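Local coordinates for secreted protein (Streptomyces lividans TK24, PDB 5LXZ) that binds copper and probably acts as a copper-radical oxidase of the AA5 family, related to galactose oxidase, at residues Ser533-Val538 against Met586-Gly591; Asp507-Leu512 against Pro595-Trp600. The protein carries 1 engineered substitution. One frame throughout, in Å; residues are numbered along the deposited sequence.

Overall arrangement
Both interactions belong to the C-terminal early-set domain, and their centres are about 8 Å apart. Interaction 1 pairs strands 535-541 and 582-590; interaction 2 brings the chain entering the next strand, 599-603, against the 507-512 loop, which follows strand 496-500 and precedes strand 517-518, so the first is nested inside the chain loop closed by the second. Strand 582-590 is common ground: Met586 N lies 2.7 Å from Glu599 O and Val588 O 2.8 Å from Ser596 N, both probable hydrogen bonds. Neither contact contains a copper ligand. The same domain nevertheless supplies His548 to the copper site completed by Tyr248, Tyr460 and His461, while the contact centres lie about 31 Å (interaction 1) and 30 Å (interaction 2) from the chain's centre.

Interaction 1: Ser533-Val538 against Met586-Gly591; sequences STVKKV and MFVTDG. With EDO (1,2-ethanediol), chain K.
A classic beta bulge interrupts the antiparallel pairing of strands 535-541 and 582-590 in the early-set domain. The evidence is a shared acceptor: Thr589 O takes Lys536 N at 2.8 Å and Lys537 N at 3.2 Å, both donors in its carbonyl plane. Lys536 is the inserted residue, with phi -112° and psi -26°, and beyond it regular pairing resumes as Thr589 N donates to Lys537 O (2.9 Å). On one face Val538 divides its branches. CG1, anti to the backbone N (chi1 178°), reaches Met586 CG at 3.9 Å, while CG2 lies alongside Val588 CG1 at 4.0 Å. The other methyl of Val588, CG2, meets Val535 CG2 at 4.0 Å, these side chains crossing at about a right angle. At the strand end a water donates to both Thr534 OG1 and Asp590 OD2; Asp590 OD1 accepts from Glu592 N and Thr594 N, and Thr534 OG1 also bonds with Ala531 O. The valine face packs on Phe561 of strand 556-564 and on Leu568 and Val570 of strand 567-571, whereas Phe587 of strand 582-590 touches Pro414 in a Kelch-motif loop, where Asp416 forms a salt bridge with NZ of Lys537 from strand 535-541.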
loop_
_atom_site.group_PDB
_atom_site.type_symbol
_atom_site.label_atom_id
_atom_site.label_comp_id
_atom_site.label_asym_id
_atom_site.label_seq_id
_atom_site.Cartn_x
_atom_site.Cartn_y
_atom_site.Cartn_z
ATOM N N SER A 533 23.582 27.620 13.469
ATOM C CA SER A 533 24.799 27.632 12.659
ATOM C C SER A 533 25.403 26.246 12.366
ATOM O O SER A 533 26.263 26.126 11.501
ATOM C CB SER A 533 25.861 28.542 13.291
ATOM O OG SER A 533 26.304 27.982 14.500
ATOM N N THR A 534 24.911 25.204 13.043
ATOM C CA THR A 534 25.319 23.847 12.787
ATOM C C THR A 534 24.459 23.141 11.729
ATOM O O THR A 534 24.785 22.038 11.330
ATOM C CB THR A 534 25.278 22.993 14.070
ATOM O OG1 THR A 534 23.927 22.718 14.453
ATOM C CG2 THR A 534 26.033 23.727 15.221
ATOM N N VAL A 535 23.370 23.771 11.298
ATOM C CA VAL A 535 22.424 23.072 10.416
ATOM C C VAL A 535 23.044 22.926 9.035
ATOM O O VAL A 535 23.556 23.902 8.464
ATOM C CB VAL A 535 21.088 23.842 10.371
ATOM C CG1 VAL A 535 20.158 23.276 9.305
ATOM C CG2 VAL A 535 20.416 23.781 11.719
ATOM N N LYS A 536 22.973 21.723 8.474
ATOM C CA LYS A 536 23.398 21.467 7.116
ATOM C C LYS A 536 22.273 21.132 6.158
ATOM O O LYS A 536 22.423 21.326 4.951
ATOM C CB LYS A 536 24.416 20.326 7.055
ATOM C CG LYS A 536 25.726 20.645 7.745
ATOM C CD LYS A 536 26.497 21.830 7.147
ATOM C CE LYS A 536 26.969 21.576 5.740
ATOM N NZ LYS A 536 28.076 22.533 5.419
ATOM N N LYS A 537 21.176 20.598 6.691
ATOM C CA LYS A 537 20.057 20.135 5.865
ATOM C C LYS A 537 18.770 20.502 6.540
ATOM O O LYS A 537 18.641 20.368 7.745
ATOM C CB LYS A 537 20.061 18.621 5.725
ATOM C CG LYS A 537 21.130 18.046 4.844
ATOM C CD LYS A 537 20.983 16.540 4.816
ATOM C CE LYS A 537 22.111 15.918 4.063
ATOM N NZ LYS A 537 21.970 14.456 4.187
ATOM N N VAL A 538 17.802 20.933 5.738
ATOM C CA VAL A 538 16.446 21.119 6.222
ATOM C C VAL A 538 15.575 20.278 5.282
ATOM O O VAL A 538 15.688 20.385 4.051
ATOM C CB VAL A 538 16.031 22.597 6.178
ATOM C CG1 VAL A 538 14.590 22.814 6.628
ATOM C CG2 VAL A 538 16.974 23.415 7.073
ATOM N N MET A 586 8.931 19.269 9.597
ATOM C CA MET A 586 10.169 19.895 9.218
ATOM C C MET A 586 11.254 19.488 10.194
ATOM O O MET A 586 11.150 19.759 11.396
ATOM C CB MET A 586 10.066 21.415 9.147
ATOM C CG MET A 586 11.272 22.004 8.419
ATOM S SD MET A 586 11.296 23.791 8.494
ATOM C CE MET A 586 11.877 24.082 10.158
ATOM N N PHE A 587 12.290 18.877 9.659
ATOM C CA PHE A 587 13.457 18.448 10.435
ATOM C C PHE A 587 14.668 19.261 9.984
ATOM O O PHE A 587 14.872 19.508 8.783
ATOM C CB PHE A 587 13.803 16.979 10.164
ATOM C CG PHE A 587 12.841 15.989 10.737
ATOM C CD1 PHE A 587 13.010 15.465 12.008
ATOM C CD2 PHE A 587 11.784 15.483 9.950
ATOM C CE1 PHE A 587 12.145 14.484 12.505
ATOM C CE2 PHE A 587 10.939 14.524 10.450
ATOM C CZ PHE A 587 11.131 13.990 11.682
ATOM N N VAL A 588 15.527 19.619 10.939
ATOM C CA VAL A 588 16.824 20.187 10.589
ATOM C C VAL A 588 17.881 19.214 11.053
ATOM O O VAL A 588 17.749 18.635 12.145
ATOM C CB VAL A 588 17.017 21.614 11.153
ATOM C CG1 VAL A 588 15.826 22.476 10.736
ATOM C CG2 VAL A 588 17.202 21.646 12.672
ATOM N N THR A 589 18.920 19.034 10.270
ATOM C CA THR A 589 19.945 18.079 10.607
ATOM C C THR A 589 21.289 18.785 10.585
ATOM O O THR A 589 21.566 19.583 9.676
ATOM C CB THR A 589 19.881 16.916 9.615
ATOM O OG1 THR A 589 18.599 16.261 9.776
ATOM C CG2 THR A 589 20.929 15.912 9.867
ATOM N N ASP A 590 22.119 18.464 11.582
ATOM C CA ASP A 590 23.420 19.149 11.701
ATOM C C ASP A 590 24.503 18.452 10.900
ATOM O O ASP A 590 24.275 17.436 10.236
ATOM C CB ASP A 590 23.775 19.347 13.173
ATOM C CG ASP A 590 24.076 18.049 13.913
ATOM O OD1 ASP A 590 24.344 17.003 13.284
ATOM O OD2 ASP A 590 23.990 18.084 15.157
ATOM N N GLY A 591 25.747 18.925 11.059
ATOM C CA GLY A 591 26.881 18.355 10.335
ATOM C C GLY A 591 27.367 16.986 10.766
ATOM O O GLY A 591 28.178 16.387 10.072
HETATM C C1 EDO K . 19.638 21.231 0.783
HETATM O O1 EDO K . 20.019 19.891 1.096
HETATM C C2 EDO K . 19.514 22.140 2.017
HETATM O O2 EDO K . 18.484 21.728 2.959
HETATM O O HOH W 1 23.635 20.593 16.331
#

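Interaction 2: Asp507-Leu512 against Pro595-Trp600; sequences DSRPDL and PSKAEW. With PO4 (phosphate ion), chain G.
The loop 507-512, which follows strand 496-500 and precedes strand 517-518 in the early-set region, is held by a side-on arginine grip, NE and NH2 sharing one oxygen, on the carbonyl of Pro595, just before the domain's final strand. Arg509 has CG in the crowded position between the backbone N and carbonyl carbon (chi1 66°), and a bend at chi3 (-60°) turns the guanidinium side-on to its acceptor. NE reaches Pro595 O at 2.8 Å within the carbonyl plane, and NH2 reaches Pro595 O at 3.1 Å from above that plane. NH2 adds a weak bond to Ser596 O and also hydrogen-bonds Asp469 O. Lys597 CG sits 3.6 Å above the guanidinium plane, over its centre, the two side chains crossing at about a right angle. At the edge, NH1 donates to phosphate O3 at 2.9 Å; this ion, probably from the crystallisation liquor, is likely to ease the repulsion between Arg509 and Lys597. An alanine at Arg509 would remove the whole guanidinium and probably loosen the loop from the Pro595 carbonyl. Further along, Leu512 CG is anti to the backbone N (chi1 -176°), and chi2 then brings CD2 to 3.6 Å from Glu599 CG as the two side chains slide past each other in opposite directions; Glu599 OE1 accepts from Gly515 N. Ser596 CB lies 3.3 Å from Pro510 O, and a water donates to Pro510 O while accepting from Lys597 N. Ser596 OG donates to Lys597 O at 2.9 Å from above the carbonyl plane.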
loop_
_atom_site.group_PDB
_atom_site.type_symbol
_atom_site.label_atom_id
_atom_site.label_comp_id
_atom_site.label_asym_id
_atom_site.label_seq_id
_atom_site.Cartn_x
_atom_site.Cartn_y
_atom_site.Cartn_z
ATOM N N ASP A 507 25.921 12.790 19.512
ATOM C CA ASP A 507 25.862 14.061 20.247
ATOM C C ASP A 507 24.429 14.608 20.350
ATOM O O ASP A 507 23.495 14.165 19.643
ATOM C CB ASP A 507 26.795 15.101 19.605
ATOM C CG ASP A 507 28.273 14.771 19.804
ATOM O OD1 ASP A 507 28.788 13.863 19.119
ATOM O OD2 ASP A 507 28.932 15.428 20.641
ATOM N N SER A 508 24.255 15.592 21.223
ATOM C CA SER A 508 22.976 16.239 21.426
ATOM C C SER A 508 22.393 16.727 20.113
ATOM O O SER A 508 23.095 17.117 19.187
ATOM C CB SER A 508 23.117 17.409 22.389
ATOM O OG SER A 508 23.698 16.948 23.595
ATOM N N ARG A 509 21.092 16.695 20.022
ATOM C CA ARG A 509 20.485 17.009 18.756
ATOM C C ARG A 509 20.249 18.521 18.660
ATOM O O ARG A 509 20.164 19.223 19.690
ATOM C CB ARG A 509 19.237 16.141 18.542
ATOM C CG ARG A 509 18.095 16.380 19.483
ATOM C CD ARG A 509 17.175 15.181 19.532
ATOM N NE ARG A 509 16.607 14.875 18.223
ATOM C CZ ARG A 509 15.646 13.995 18.000
ATOM N NH1 ARG A 509 15.093 13.279 18.979
ATOM N NH2 ARG A 509 15.234 13.832 16.788
ATOM N N PRO A 510 20.198 19.058 17.433
ATOM C CA PRO A 510 19.833 20.449 17.286
ATOM C C PRO A 510 18.444 20.727 17.836
ATOM O O PRO A 510 17.525 19.916 17.683
ATOM C CB PRO A 510 19.872 20.701 15.771
ATOM C CG PRO A 510 20.043 19.408 15.125
ATOM C CD PRO A 510 20.450 18.402 16.140
ATOM N N ASP A 511 18.315 21.858 18.507
ATOM C CA ASP A 511 17.032 22.324 18.991
ATOM C C ASP A 511 16.286 23.020 17.847
ATOM O O ASP A 511 16.889 23.542 16.913
ATOM C CB ASP A 511 17.231 23.290 20.167
ATOM C CG ASP A 511 18.003 24.542 19.764
ATOM O OD1 ASP A 511 19.181 24.418 19.318
ATOM O OD2 ASP A 511 17.421 25.655 19.851
ATOM N N LEU A 512 14.960 23.047 17.938
ATOM C CA LEU A 512 14.149 23.706 16.932
ATOM C C LEU A 512 12.806 24.085 17.535
ATOM O O LEU A 512 12.110 23.237 18.100
ATOM C CB LEU A 512 13.953 22.755 15.728
ATOM C CG LEU A 512 13.203 23.331 14.534
ATOM C CD1 LEU A 512 13.951 24.470 13.873
ATOM C CD2 LEU A 512 12.948 22.196 13.555
ATOM N N PRO A 595 19.347 14.755 13.537
ATOM C CA PRO A 595 18.167 15.581 13.306
ATOM C C PRO A 595 17.547 16.141 14.557
ATOM O O PRO A 595 17.581 15.501 15.624
ATOM C CB PRO A 595 17.205 14.590 12.656
ATOM C CG PRO A 595 17.527 13.286 13.327
ATOM C CD PRO A 595 19.015 13.318 13.587
ATOM N N SER A 596 16.998 17.330 14.458
ATOM C CA SER A 596 16.075 17.833 15.452
ATOM C C SER A 596 14.842 16.969 15.540
ATOM O O SER A 596 14.622 16.071 14.700
ATOM C CB SER A 596 15.641 19.239 15.079
ATOM O OG SER A 596 14.884 19.246 13.882
ATOM N N LYS A 597 14.051 17.179 16.572
ATOM C CA LYS A 597 12.659 16.786 16.519
ATOM C C LYS A 597 11.974 17.674 15.519
ATOM O O LYS A 597 12.360 18.831 15.343
ATOM C CB LYS A 597 12.007 16.899 17.875
ATOM C CG LYS A 597 12.658 15.985 18.917
ATOM C CD LYS A 597 11.926 16.050 20.231
ATOM C CE LYS A 597 12.663 15.213 21.247
ATOM N NZ LYS A 597 11.962 15.272 22.557
ATOM N N ALA A 598 10.901 17.172 14.892
ATOM C CA ALA A 598 10.238 17.950 13.884
ATOM C C ALA A 598 9.322 19.020 14.406
ATOM O O ALA A 598 8.674 18.826 15.432
ATOM C CB ALA A 598 9.450 17.011 12.951
ATOM N N GLU A 599 9.215 20.109 13.650
ATOM C CA GLU A 599 8.140 21.066 13.787
ATOM C C GLU A 599 7.180 20.856 12.654
ATOM O O GLU A 599 7.611 20.588 11.528
ATOM C CB GLU A 599 8.679 22.495 13.718
ATOM C CG GLU A 599 9.629 22.834 14.845
ATOM C CD GLU A 599 8.924 22.868 16.178
ATOM O OE1 GLU A 599 8.139 23.813 16.379
ATOM O OE2 GLU A 599 9.106 21.942 17.003
ATOM N N TRP A 600 5.904 21.047 12.914
ATOM C CA TRP A 600 4.879 20.930 11.871
ATOM C C TRP A 600 4.718 22.184 11.032
ATOM O O TRP A 600 4.635 23.309 11.567
ATOM C CB TRP A 600 3.553 20.502 12.471
ATOM C CG TRP A 600 3.518 19.067 12.894
ATOM C CD1 TRP A 600 3.805 18.569 14.123
ATOM C CD2 TRP A 600 3.320 17.938 12.056
ATOM N NE1 TRP A 600 3.721 17.219 14.134
ATOM C CE2 TRP A 600 3.448 16.791 12.866
ATOM C CE3 TRP A 600 2.993 17.777 10.710
ATOM C CZ2 TRP A 600 3.235 15.518 12.390
ATOM C CZ3 TRP A 600 2.813 16.488 10.227
ATOM C CH2 TRP A 600 2.956 15.378 11.059
HETATM P P PO4 G . 14.979 12.262 22.445
HETATM O O1 PO4 G . 14.459 12.853 23.738
HETATM O O2 PO4 G . 13.739 11.992 21.571
HETATM O O3 PO4 G . 15.949 13.210 21.772
HETATM O O4 PO4 G . 15.771 11.008 22.708
HETATM O O HOH W 2 15.129 18.985 18.662
#